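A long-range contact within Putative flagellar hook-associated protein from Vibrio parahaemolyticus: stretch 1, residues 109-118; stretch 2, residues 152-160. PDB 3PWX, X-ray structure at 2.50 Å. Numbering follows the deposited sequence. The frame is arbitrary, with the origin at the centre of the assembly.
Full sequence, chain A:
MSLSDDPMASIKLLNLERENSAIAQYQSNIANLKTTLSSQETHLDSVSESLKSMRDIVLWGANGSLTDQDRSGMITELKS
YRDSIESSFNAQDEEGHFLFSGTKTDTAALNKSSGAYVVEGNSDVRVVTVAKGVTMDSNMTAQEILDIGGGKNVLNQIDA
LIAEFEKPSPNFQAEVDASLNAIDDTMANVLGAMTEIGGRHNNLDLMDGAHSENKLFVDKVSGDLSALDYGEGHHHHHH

Stretch 1 109-118: ALNKSSGAYV
Stretch 2 152-160: KNVLNQIDA

A hairpin-like loop lies against the first turns of a helix, organised around one tyrosine and one asparagine. Tyr 117 and Asn 156 have the closest CA atoms, 6.3 Å apart; the contact buries 327 Å².

After Ala 109, in loop conformation at -67/-33, Leu 110 and Asn 111 form a short strand (phi/psi near -130/138). From Leu 110 to Lys 112 the chain runs in roughly the same direction as the helix. Leu 110, rotamer m,t, points toward the helix and sets its CD1 4.2 Å from Leu 155 CD1, an apolar contact suited to a buried site. Asn 111 pairs with Val 118, Asn 111 N to Val 118 O at 3.0 Å and Val 118 N to Asn 111 O at 2.8 Å, which closes the loop.

Lys 112 (-117/1) opens a type I turn ending at Gly 115, with Gly 115 N to Lys 112 O at 3.0 Å. Its side chain, chi1 -148° and then t throughout, extends until NZ forms a salt bridge with Asp 159 OD2 at 2.9 Å and a weak bond to Tyr 117 OH at 3.2 Å. Asp 159 points toward stretch 1, chi1 m (-86°), chi2 -7°. A long side chain with a terminal charge suits this reach. Ser 113 (-41/-28) and Ser 114 (-90/-2) form the middle of the turn, without touching the helix. Gly 115 sits at 95/-17, where a CB would jam against the preceding carbonyl oxygen; the backbone itself calls for glycine.

Ala 116 (-131/158) returns the chain in extended form, its CB sideways and 3.7 Å from Asn 156 OD1. Tyr 117 (-72/126; chi1 m, chi2 -84°) points toward the helix and is the most heavily covered residue. One amide holds its backbone: Tyr 117 N donates to Asn 156 OD1 at 3.0 Å, and Asn 156 ND2 donates to Tyr 117 O at 3.1 Å. Asparagine fits because its amide carries both acceptor and donor; with chi1 m and chi2 -30°, its end comes nearer although its CB points sideways. Leu 155, m,t, places CD1 over one ring face, 4.1 Å from the centroid and 7° off the normal, while its CB packs 3.3 Å from Tyr 117 CD2.

The helix starts at Val 154, phi/psi near -70/-33. Asn 153 (-63/179, chi1 p) is the N-cap, its OD1 accepting from Asn 156 N at 3.0 Å and weakly from Leu 155 N at 2.8 Å, two of the residues whose side chains meet Tyr 117.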

# COMPACT_ATOMS: atom_id res chain seq x y z
N ALA A 109 3.87 23.67 0.46
CA ALA A 109 4.65 22.91 -0.55
C ALA A 109 5.57 23.81 -1.36
O ALA A 109 6.68 23.38 -1.75
CB ALA A 109 3.73 22.21 -1.47
N LEU A 110 5.13 25.04 -1.58
CA LEU A 110 5.85 26.03 -2.39
C LEU A 110 6.07 27.34 -1.61
O LEU A 110 5.18 27.83 -0.91
CB LEU A 110 5.04 26.35 -3.64
CG LEU A 110 5.13 25.51 -4.90
CD1 LEU A 110 3.90 25.76 -5.70
CD2 LEU A 110 6.33 25.94 -5.69
N ASN A 111 7.26 27.90 -1.75
CA ASN A 111 7.63 29.13 -1.09
C ASN A 111 8.33 30.02 -2.12
O ASN A 111 9.15 29.54 -2.90
CB ASN A 111 8.61 28.82 0.03
CG ASN A 111 8.70 29.93 1.07
OD1 ASN A 111 8.66 31.12 0.76
ND2 ASN A 111 8.84 29.54 2.33
N LYS A 112 8.01 31.32 -2.12
CA LYS A 112 8.59 32.29 -3.10
C LYS A 112 9.43 33.35 -2.41
O LYS A 112 9.99 34.24 -3.07
CB LYS A 112 7.52 32.93 -3.99
CG LYS A 112 8.06 33.24 -5.39
CD LYS A 112 7.34 34.42 -6.12
CE LYS A 112 7.89 34.58 -7.57
NZ LYS A 112 6.94 35.25 -8.58
N SER A 113 9.52 33.26 -1.09
CA SER A 113 10.34 34.15 -0.25
C SER A 113 11.71 34.52 -0.80
O SER A 113 12.25 35.55 -0.46
CB SER A 113 10.57 33.51 1.12
OG SER A 113 9.44 33.73 1.94
N SER A 114 12.30 33.65 -1.61
CA SER A 114 13.68 33.81 -2.00
C SER A 114 13.84 34.64 -3.26
O SER A 114 14.96 34.93 -3.66
CB SER A 114 14.42 32.44 -2.07
OG SER A 114 14.03 31.62 -3.15
N GLY A 115 12.72 35.06 -3.86
CA GLY A 115 12.73 35.62 -5.21
C GLY A 115 12.42 34.62 -6.33
O GLY A 115 12.11 35.00 -7.45
N ALA A 116 12.53 33.33 -6.03
CA ALA A 116 12.14 32.27 -6.99
C ALA A 116 11.22 31.26 -6.29
O ALA A 116 11.20 31.19 -5.06
CB ALA A 116 13.39 31.58 -7.58
N TYR A 117 10.42 30.50 -7.05
CA TYR A 117 9.63 29.43 -6.40
C TYR A 117 10.53 28.29 -6.00
O TYR A 117 11.31 27.78 -6.80
CB TYR A 117 8.46 28.95 -7.25
CG TYR A 117 7.46 30.05 -7.54
CD1 TYR A 117 6.46 30.35 -6.62
CD2 TYR A 117 7.52 30.79 -8.74
CE1 TYR A 117 5.53 31.35 -6.89
CE2 TYR A 117 6.59 31.80 -9.03
CZ TYR A 117 5.60 32.08 -8.09
OH TYR A 117 4.66 33.06 -8.33
N VAL A 118 10.46 27.93 -4.73
CA VAL A 118 11.23 26.81 -4.20
C VAL A 118 10.25 25.70 -3.69
O VAL A 118 9.30 25.99 -2.95
CB VAL A 118 12.24 27.25 -3.08
CG1 VAL A 118 12.59 26.04 -2.15
CG2 VAL A 118 13.49 27.88 -3.67
N LYS A 152 14.10 22.73 -12.13
CA LYS A 152 13.72 24.07 -12.61
C LYS A 152 12.27 24.18 -13.12
O LYS A 152 12.02 24.21 -14.34
CB LYS A 152 14.67 24.49 -13.76
CG LYS A 152 14.87 23.35 -14.81
CD LYS A 152 15.47 23.85 -16.11
CE LYS A 152 16.99 24.13 -15.98
NZ LYS A 152 17.53 25.02 -17.10
N ASN A 153 11.32 24.30 -12.19
CA ASN A 153 9.90 24.16 -12.46
C ASN A 153 9.29 25.19 -13.40
O ASN A 153 9.95 26.08 -13.88
CB ASN A 153 9.15 24.14 -11.15
CG ASN A 153 9.23 25.42 -10.43
OD1 ASN A 153 8.74 26.43 -10.91
ND2 ASN A 153 9.87 25.42 -9.27
N VAL A 154 8.00 25.03 -13.65
CA VAL A 154 7.28 25.82 -14.60
C VAL A 154 7.02 27.21 -14.10
O VAL A 154 6.88 28.14 -14.90
CB VAL A 154 5.92 25.16 -15.00
CG1 VAL A 154 4.93 25.19 -13.84
CG2 VAL A 154 5.31 25.86 -16.23
N LEU A 155 6.94 27.38 -12.79
CA LEU A 155 6.63 28.71 -12.28
C LEU A 155 7.81 29.65 -12.42
O LEU A 155 7.66 30.84 -12.64
CB LEU A 155 6.10 28.65 -10.86
CG LEU A 155 4.75 27.92 -10.72
CD1 LEU A 155 4.23 27.99 -9.28
CD2 LEU A 155 3.67 28.42 -11.67
N ASN A 156 9.01 29.11 -12.32
CA ASN A 156 10.18 29.90 -12.61
C ASN A 156 10.29 30.20 -14.11
O ASN A 156 10.68 31.29 -14.48
CB ASN A 156 11.42 29.24 -12.03
CG ASN A 156 11.42 29.34 -10.50
OD1 ASN A 156 10.88 30.32 -9.98
ND2 ASN A 156 11.97 28.34 -9.79
N GLN A 157 9.90 29.25 -14.95
CA GLN A 157 10.09 29.41 -16.35
C GLN A 157 9.09 30.44 -16.84
O GLN A 157 9.38 31.21 -17.75
CB GLN A 157 9.90 28.09 -17.06
CG GLN A 157 9.94 28.19 -18.61
CD GLN A 157 11.28 28.71 -19.07
OE1 GLN A 157 12.32 28.23 -18.61
NE2 GLN A 157 11.27 29.68 -19.98
N ILE A 158 7.91 30.47 -16.21
CA ILE A 158 6.87 31.39 -16.64
C ILE A 158 7.34 32.83 -16.31
O ILE A 158 7.03 33.77 -17.08
CB ILE A 158 5.43 31.04 -16.10
CG1 ILE A 158 4.34 31.79 -16.88
CG2 ILE A 158 5.28 31.47 -14.65
CD1 ILE A 158 4.40 31.73 -18.51
N ASP A 159 8.09 32.96 -15.21
CA ASP A 159 8.65 34.28 -14.80
C ASP A 159 9.76 34.75 -15.73
O ASP A 159 9.82 35.93 -16.05
CB ASP A 159 9.10 34.29 -13.30
CG ASP A 159 7.93 34.63 -12.34
OD1 ASP A 159 6.81 34.97 -12.82
OD2 ASP A 159 8.11 34.56 -11.11
N ALA A 160 10.62 33.82 -16.17
CA ALA A 160 11.58 34.12 -17.25
C ALA A 160 10.88 34.60 -18.58
O ALA A 160 11.43 35.40 -19.36
CB ALA A 160 12.50 32.94 -17.51